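The same site in two structures of phosphoribosylaminoimidazole-succinocarboxamide synthase from Pyrococcus horikoshii, which catalyses the ATP-dependent joining of L-aspartate to 5-amino-1-(5-phospho-D-ribosyl)imidazole-4-carboxylate, forming SAICAR in de novo purine biosynthesis: PDB 4O81 (chain A, 2.10 Å), residues V91-V96 and L171-L176, and PDB 4O83 (chain B, 2.05 Å), residues V91-V96 and L171-L176. One frame, after least-squares fit of the local backbone (RMSD 0.08 Å); residues are numbered along the deposited sequences.

Structure 1 (4O81); sequences VVRNVV and LVDFKL. With AMP (adenosine monophosphate), chain C.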
loop_
_atom_site.group_PDB
_atom_site.type_symbol
_atom_site.label_atom_id
_atom_site.label_comp_id
_atom_site.label_asym_id
_atom_site.label_seq_id
_atom_site.Cartn_x
_atom_site.Cartn_y
_atom_site.Cartn_z
ATOM N N VAL A 91 -7.674 -15.629 5.874
ATOM C CA VAL A 91 -6.365 -15.653 5.239
ATOM C C VAL A 91 -6.271 -14.659 4.081
ATOM O O VAL A 91 -7.125 -14.637 3.191
ATOM C CB VAL A 91 -5.991 -17.089 4.774
ATOM C CG1 VAL A 91 -4.734 -17.093 3.918
ATOM C CG2 VAL A 91 -5.811 -18.014 5.974
ATOM N N VAL A 92 -5.239 -13.822 4.103
ATOM C CA VAL A 92 -5.013 -12.890 3.010
ATOM C C VAL A 92 -3.705 -13.278 2.330
ATOM O O VAL A 92 -2.700 -13.559 3.019
ATOM C CB VAL A 92 -4.953 -11.414 3.458
ATOM C CG1 VAL A 92 -4.841 -10.488 2.242
ATOM C CG2 VAL A 92 -6.168 -11.050 4.284
ATOM N N ARG A 93 -3.732 -13.292 0.993
ATOM C CA ARG A 93 -2.611 -13.785 0.195
ATOM C C ARG A 93 -2.201 -12.774 -0.869
ATOM O O ARG A 93 -3.031 -12.329 -1.670
ATOM C CB ARG A 93 -2.953 -15.149 -0.437
ATOM C CG ARG A 93 -3.733 -16.065 0.514
ATOM C CD ARG A 93 -3.964 -17.475 -0.025
ATOM N NE ARG A 93 -2.771 -18.284 0.133
ATOM C CZ ARG A 93 -2.677 -19.413 0.838
ATOM N NH1 ARG A 93 -3.726 -19.950 1.441
ATOM N NH2 ARG A 93 -1.501 -20.027 0.912
ATOM N N ASN A 94 -0.912 -12.421 -0.872
ATOM C CA ASN A 94 -0.346 -11.519 -1.870
ATOM C C ASN A 94 0.509 -12.258 -2.893
ATOM O O ASN A 94 0.624 -11.832 -4.034
ATOM C CB ASN A 94 0.500 -10.447 -1.183
ATOM C CG ASN A 94 -0.311 -9.610 -0.233
ATOM O OD1 ASN A 94 -1.297 -9.018 -0.648
ATOM N ND2 ASN A 94 0.064 -9.593 1.054
ATOM N N VAL A 95 1.142 -13.339 -2.445
ATOM C CA VAL A 95 2.079 -14.116 -3.262
ATOM C C VAL A 95 1.689 -15.589 -3.134
ATOM O O VAL A 95 1.392 -16.034 -2.041
ATOM C CB VAL A 95 3.532 -13.894 -2.746
ATOM C CG1 VAL A 95 4.506 -14.851 -3.407
ATOM C CG2 VAL A 95 3.968 -12.448 -2.951
ATOM N N VAL A 96 1.705 -16.335 -4.237
ATOM C CA VAL A 96 1.352 -17.766 -4.246
ATOM C C VAL A 96 2.346 -18.584 -3.398
ATOM O O VAL A 96 3.553 -18.520 -3.607
ATOM C CB VAL A 96 1.266 -18.332 -5.699
ATOM C CG1 VAL A 96 1.033 -19.852 -5.708
ATOM C CG2 VAL A 96 0.188 -17.619 -6.512
ATOM N N LEU A 171 5.396 -9.691 2.547
ATOM C CA LEU A 171 4.260 -10.346 3.214
ATOM C C LEU A 171 3.583 -11.247 2.204
ATOM O O LEU A 171 2.813 -10.777 1.358
ATOM C CB LEU A 171 3.261 -9.328 3.757
ATOM C CG LEU A 171 2.026 -9.817 4.529
ATOM C CD1 LEU A 171 2.413 -10.609 5.773
ATOM C CD2 LEU A 171 1.193 -8.604 4.921
ATOM N N VAL A 172 3.890 -12.538 2.284
ATOM C CA VAL A 172 3.428 -13.523 1.299
ATOM C C VAL A 172 1.944 -13.848 1.531
ATOM O O VAL A 172 1.129 -13.758 0.612
ATOM C CB VAL A 172 4.338 -14.793 1.322
ATOM C CG1 VAL A 172 3.698 -15.959 0.570
ATOM C CG2 VAL A 172 5.710 -14.451 0.717
ATOM N N ASP A 173 1.601 -14.209 2.770
ATOM C CA ASP A 173 0.213 -14.416 3.178
ATOM C C ASP A 173 0.178 -14.387 4.705
ATOM O O ASP A 173 1.241 -14.318 5.350
ATOM C CB ASP A 173 -0.362 -15.731 2.620
ATOM C CG ASP A 173 0.516 -16.938 2.932
ATOM O OD1 ASP A 173 0.955 -17.069 4.071
ATOM O OD2 ASP A 173 0.772 -17.752 2.035
ATOM N N PHE A 174 -1.015 -14.427 5.280
ATOM C CA PHE A 174 -1.170 -14.439 6.738
ATOM C C PHE A 174 -2.610 -14.777 7.152
ATOM O O PHE A 174 -3.525 -14.628 6.357
ATOM C CB PHE A 174 -0.664 -13.117 7.384
ATOM C CG PHE A 174 -1.461 -11.893 7.014
ATOM C CD1 PHE A 174 -2.290 -11.286 7.950
ATOM C CD2 PHE A 174 -1.379 -11.339 5.747
ATOM C CE1 PHE A 174 -3.025 -10.151 7.630
ATOM C CE2 PHE A 174 -2.133 -10.215 5.417
ATOM C CZ PHE A 174 -2.956 -9.624 6.354
ATOM N N LYS A 175 -2.780 -15.276 8.377
ATOM C CA LYS A 175 -4.084 -15.603 8.927
ATOM C C LYS A 175 -4.444 -14.601 10.014
ATOM O O LYS A 175 -3.607 -14.257 10.832
ATOM C CB LYS A 175 -4.119 -17.020 9.534
ATOM C CG LYS A 175 -5.394 -17.307 10.343
ATOM C CD LYS A 175 -5.226 -18.210 11.570
ATOM C CE LYS A 175 -4.103 -17.802 12.514
ATOM N NZ LYS A 175 -4.577 -17.510 13.896
ATOM N N LEU A 176 -5.692 -14.152 10.002
ATOM C CA LEU A 176 -6.234 -13.268 11.034
ATOM C C LEU A 176 -7.434 -13.930 11.657
ATOM O O LEU A 176 -8.070 -14.782 11.026
ATOM C CB LEU A 176 -6.690 -11.936 10.438
ATOM C CG LEU A 176 -5.641 -11.030 9.809
ATOM C CD1 LEU A 176 -6.324 -9.790 9.238
ATOM C CD2 LEU A 176 -4.560 -10.671 10.834
HETATM P P AMP C . -1.818 -22.232 3.875
HETATM O O1P AMP C . -3.319 -22.252 3.638
HETATM O O2P AMP C . -1.006 -21.919 2.647
HETATM O O3P AMP C . -1.276 -23.429 4.604
HETATM O "O5'" AMP C . -1.596 -21.009 4.932
HETATM C "C5'" AMP C . -1.760 -19.620 4.582
HETATM C "C4'" AMP C . -1.230 -18.615 5.627
HETATM O "O4'" AMP C . -2.093 -18.522 6.757
HETATM C "C3'" AMP C . 0.153 -18.924 6.208
HETATM O "O3'" AMP C . 0.833 -17.698 6.512
HETATM C "C2'" AMP C . -0.139 -19.629 7.509
HETATM O "O2'" AMP C . 0.919 -19.447 8.457
HETATM C "C1'" AMP C . -1.436 -18.963 7.954
HETATM N N9 AMP C . -2.266 -19.936 8.703
HETATM C C8 AMP C . -3.239 -20.717 8.191
HETATM N N7 AMP C . -3.795 -21.493 9.157
HETATM C C5 AMP C . -3.180 -21.226 10.313
HETATM C C6 AMP C . -3.280 -21.696 11.723
HETATM N N6 AMP C . -4.177 -22.644 12.090
HETATM N N1 AMP C . -2.431 -21.132 12.624
HETATM C C2 AMP C . -1.527 -20.191 12.271
HETATM N N3 AMP C . -1.392 -19.723 11.012
HETATM C C4 AMP C . -2.169 -20.189 10.010
HETATM O O HOH W 1 -0.144 -17.612 -0.518
#
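Val-92 and Phe-174 lie side by side as a hydrogen-bonded pair where strands 84-93 and 169-180 run antiparallel inside the large sheet of the SAICAR synthetase fold. This side is tight and apolar: Phe-174 CE2 lies 3.6 Å from Val-92 CB, and Asn-157 of helix 143-165 touches both side chains. At the corner of the chain, Val-172 O accepts from Asn-94 N and Val-95 N, while Asn-94 ND2, also bonded to Asn-157, reaches Leu-171 O at 3.0 Å. The other side, filled by AMP and water, carries the charged pair Arg-93 and Asp-173 beside Val-91. Arg-93, bent at chi3 (79°), donates hydrogen bonds from NH2 to AMP O2P (2.6 Å) and from NH1 to O1P; NH2 also lies 3.4 Å from Asp-173 OD2, a salt bridge. The ribose O3' hydroxyl of AMP donates to Asp-173 OD1 at 2.5 Å. Water 1 takes the N-H of Arg-93 NE within bonding distance of Val-95 O and Asp-173 OD2, which also pairs with Arg-198.

Structure 1 against structure 2
The bonds between the strands are kept: Val-92(A) and Val-92(B) pair with Phe-174(A) and Phe-174(B), and Asn-94(A) ND2 and Asn-94(B) ND2 lie 3.0 Å from Leu-171(A) O and Leu-171(B) O respectively. The salt bridge of Arg-93(A) with Asp-173(A) recurs between Arg-93(B) and Asp-173(B). What differs is the bound group. AMP touches Val-91(A), Arg-93(A), Asp-173(A) and Phe-174(A); the phosphate ion found at part of this place touches Arg-93(B). An anion therefore meets the arginine in both, whereas the partner that the ribose O3' gives Asp-173(A) OD1, at 2.5 Å, has no counterpart from the phosphate ion at Asp-173(B). The residues round the site show no shift beyond the error: Val-91(A), Arg-93(A), Asp-173(A), Phe-174(A) and their counterparts keep their places, and water 1 and water 2 coincide. The packing of Val-92(A) on Phe-174(A) is likewise retained by Val-92(B) and Phe-174(B). At Val-91(B), however, the sugar contact made through Val-91(A) CG2, 3.8 Å from AMP O4', is absent.

Structure 2 (4O83); sequences VVRNVV and LVDFKL. With PO4 (phosphate ion), chain D.
Val-92 and Phe-174 lie side by side as a hydrogen-bonded antiparallel pair. This side is tight and apolar: Phe-174 CE2 lies 3.6 Å from Val-92 CB, and Asn-157 of helix 143-165 touches both side chains. At the corner of the chain, Val-172 O accepts from Asn-94 N and Val-95 N, while Asn-94 ND2, also bonded to Asn-157, reaches Leu-171 O at 3.0 Å. The other side, which holds a phosphate ion and water, carries the charged pair Arg-93 and Asp-173 beside Val-91. A bend at chi3 (83°) turns the guanidinium of Arg-93 so that NH2 points at O3 of the phosphate ion, at a modelled distance too short to be trusted. The same NH2 forms a salt bridge with Asp-173 OD2 at 3.5 Å. Water 2 takes the N-H of Arg-93 NE at 2.7 Å, within bonding distance of Val-95 O and Asp-173 OD2, which also pairs with Arg-198.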
loop_
_atom_site.group_PDB
_atom_site.type_symbol
_atom_site.label_atom_id
_atom_site.label_comp_id
_atom_site.label_asym_id
_atom_site.label_seq_id
_atom_site.Cartn_x
_atom_site.Cartn_y
_atom_site.Cartn_z
ATOM N N VAL B 91 -7.653 -15.734 5.779
ATOM C CA VAL B 91 -6.324 -15.723 5.186
ATOM C C VAL B 91 -6.282 -14.737 4.039
ATOM O O VAL B 91 -7.173 -14.738 3.180
ATOM C CB VAL B 91 -5.857 -17.141 4.761
ATOM C CG1 VAL B 91 -4.494 -17.091 4.079
ATOM C CG2 VAL B 91 -5.792 -18.073 5.967
ATOM N N VAL B 92 -5.277 -13.856 4.068
ATOM C CA VAL B 92 -5.036 -12.930 2.994
ATOM C C VAL B 92 -3.707 -13.300 2.331
ATOM O O VAL B 92 -2.709 -13.575 3.020
ATOM C CB VAL B 92 -4.999 -11.448 3.449
ATOM C CG1 VAL B 92 -4.901 -10.543 2.234
ATOM C CG2 VAL B 92 -6.240 -11.078 4.256
ATOM N N ARG B 93 -3.706 -13.274 0.998
ATOM C CA ARG B 93 -2.580 -13.776 0.231
ATOM C C ARG B 93 -2.168 -12.761 -0.832
ATOM O O ARG B 93 -2.987 -12.280 -1.614
ATOM C CB ARG B 93 -2.938 -15.144 -0.381
ATOM C CG ARG B 93 -3.603 -16.085 0.622
ATOM C CD ARG B 93 -3.901 -17.464 0.042
ATOM N NE ARG B 93 -2.719 -18.285 0.121
ATOM C CZ ARG B 93 -2.607 -19.415 0.805
ATOM N NH1 ARG B 93 -3.639 -19.954 1.443
ATOM N NH2 ARG B 93 -1.435 -20.029 0.812
ATOM N N ASN B 94 -0.886 -12.421 -0.836
ATOM C CA ASN B 94 -0.327 -11.494 -1.821
ATOM C C ASN B 94 0.499 -12.209 -2.905
ATOM O O ASN B 94 0.643 -11.729 -4.031
ATOM C CB ASN B 94 0.530 -10.464 -1.091
ATOM C CG ASN B 94 -0.289 -9.612 -0.142
ATOM O OD1 ASN B 94 -1.251 -8.970 -0.561
ATOM N ND2 ASN B 94 0.063 -9.631 1.148
ATOM N N VAL B 95 1.051 -13.356 -2.527
ATOM C CA VAL B 95 2.031 -14.093 -3.313
ATOM C C VAL B 95 1.660 -15.574 -3.156
ATOM O O VAL B 95 1.351 -15.997 -2.057
ATOM C CB VAL B 95 3.464 -13.856 -2.752
ATOM C CG1 VAL B 95 4.450 -14.850 -3.327
ATOM C CG2 VAL B 95 3.923 -12.426 -2.987
ATOM N N VAL B 96 1.684 -16.324 -4.256
ATOM C CA VAL B 96 1.349 -17.754 -4.280
ATOM C C VAL B 96 2.333 -18.575 -3.437
ATOM O O VAL B 96 3.535 -18.576 -3.700
ATOM C CB VAL B 96 1.315 -18.298 -5.746
ATOM C CG1 VAL B 96 1.046 -19.808 -5.781
ATOM C CG2 VAL B 96 0.293 -17.547 -6.587
ATOM N N LEU B 171 5.360 -9.728 2.547
ATOM C CA LEU B 171 4.243 -10.379 3.225
ATOM C C LEU B 171 3.573 -11.318 2.221
ATOM O O LEU B 171 2.801 -10.882 1.352
ATOM C CB LEU B 171 3.250 -9.349 3.762
ATOM C CG LEU B 171 2.034 -9.918 4.511
ATOM C CD1 LEU B 171 2.462 -10.673 5.760
ATOM C CD2 LEU B 171 1.103 -8.772 4.875
ATOM N N VAL B 172 3.889 -12.603 2.315
ATOM C CA VAL B 172 3.424 -13.566 1.302
ATOM C C VAL B 172 1.954 -13.861 1.537
ATOM O O VAL B 172 1.137 -13.750 0.616
ATOM C CB VAL B 172 4.273 -14.870 1.302
ATOM C CG1 VAL B 172 3.594 -15.990 0.494
ATOM C CG2 VAL B 172 5.677 -14.567 0.768
ATOM N N ASP B 173 1.629 -14.249 2.768
ATOM C CA ASP B 173 0.244 -14.438 3.196
ATOM C C ASP B 173 0.235 -14.377 4.728
ATOM O O ASP B 173 1.321 -14.315 5.363
ATOM C CB ASP B 173 -0.353 -15.760 2.651
ATOM C CG ASP B 173 0.487 -16.987 3.008
ATOM O OD1 ASP B 173 0.751 -17.207 4.198
ATOM O OD2 ASP B 173 0.882 -17.744 2.097
ATOM N N PHE B 174 -0.959 -14.378 5.314
ATOM C CA PHE B 174 -1.128 -14.342 6.767
ATOM C C PHE B 174 -2.568 -14.702 7.186
ATOM O O PHE B 174 -3.510 -14.650 6.363
ATOM C CB PHE B 174 -0.606 -13.010 7.389
ATOM C CG PHE B 174 -1.457 -11.798 7.102
ATOM C CD1 PHE B 174 -2.147 -11.156 8.133
ATOM C CD2 PHE B 174 -1.566 -11.284 5.815
ATOM C CE1 PHE B 174 -2.938 -10.027 7.877
ATOM C CE2 PHE B 174 -2.371 -10.176 5.558
ATOM C CZ PHE B 174 -3.057 -9.546 6.583
ATOM N N LYS B 175 -2.723 -15.098 8.448
ATOM C CA LYS B 175 -4.002 -15.525 8.974
ATOM C C LYS B 175 -4.429 -14.552 10.057
ATOM O O LYS B 175 -3.616 -14.181 10.909
ATOM C CB LYS B 175 -3.894 -16.949 9.539
ATOM C CG LYS B 175 -5.198 -17.567 10.086
ATOM C CD LYS B 175 -5.430 -17.302 11.582
ATOM C CE LYS B 175 -4.346 -17.931 12.468
ATOM N NZ LYS B 175 -4.493 -17.496 13.883
ATOM N N LEU B 176 -5.706 -14.173 10.027
ATOM C CA LEU B 176 -6.308 -13.268 11.007
ATOM C C LEU B 176 -7.529 -13.921 11.626
ATOM O O LEU B 176 -8.174 -14.777 10.993
ATOM C CB LEU B 176 -6.753 -11.961 10.344
ATOM C CG LEU B 176 -5.698 -11.068 9.701
ATOM C CD1 LEU B 176 -6.347 -9.814 9.131
ATOM C CD2 LEU B 176 -4.618 -10.718 10.744
HETATM P P PO4 D . -1.331 -22.728 3.498
HETATM O O1 PO4 D . -0.355 -22.609 4.645
HETATM O O2 PO4 D . -2.718 -22.378 4.002
HETATM O O3 PO4 D . -0.969 -21.801 2.375
HETATM O O4 PO4 D . -1.275 -24.147 2.995
HETATM O O HOH W 2 -0.107 -17.640 -0.309
#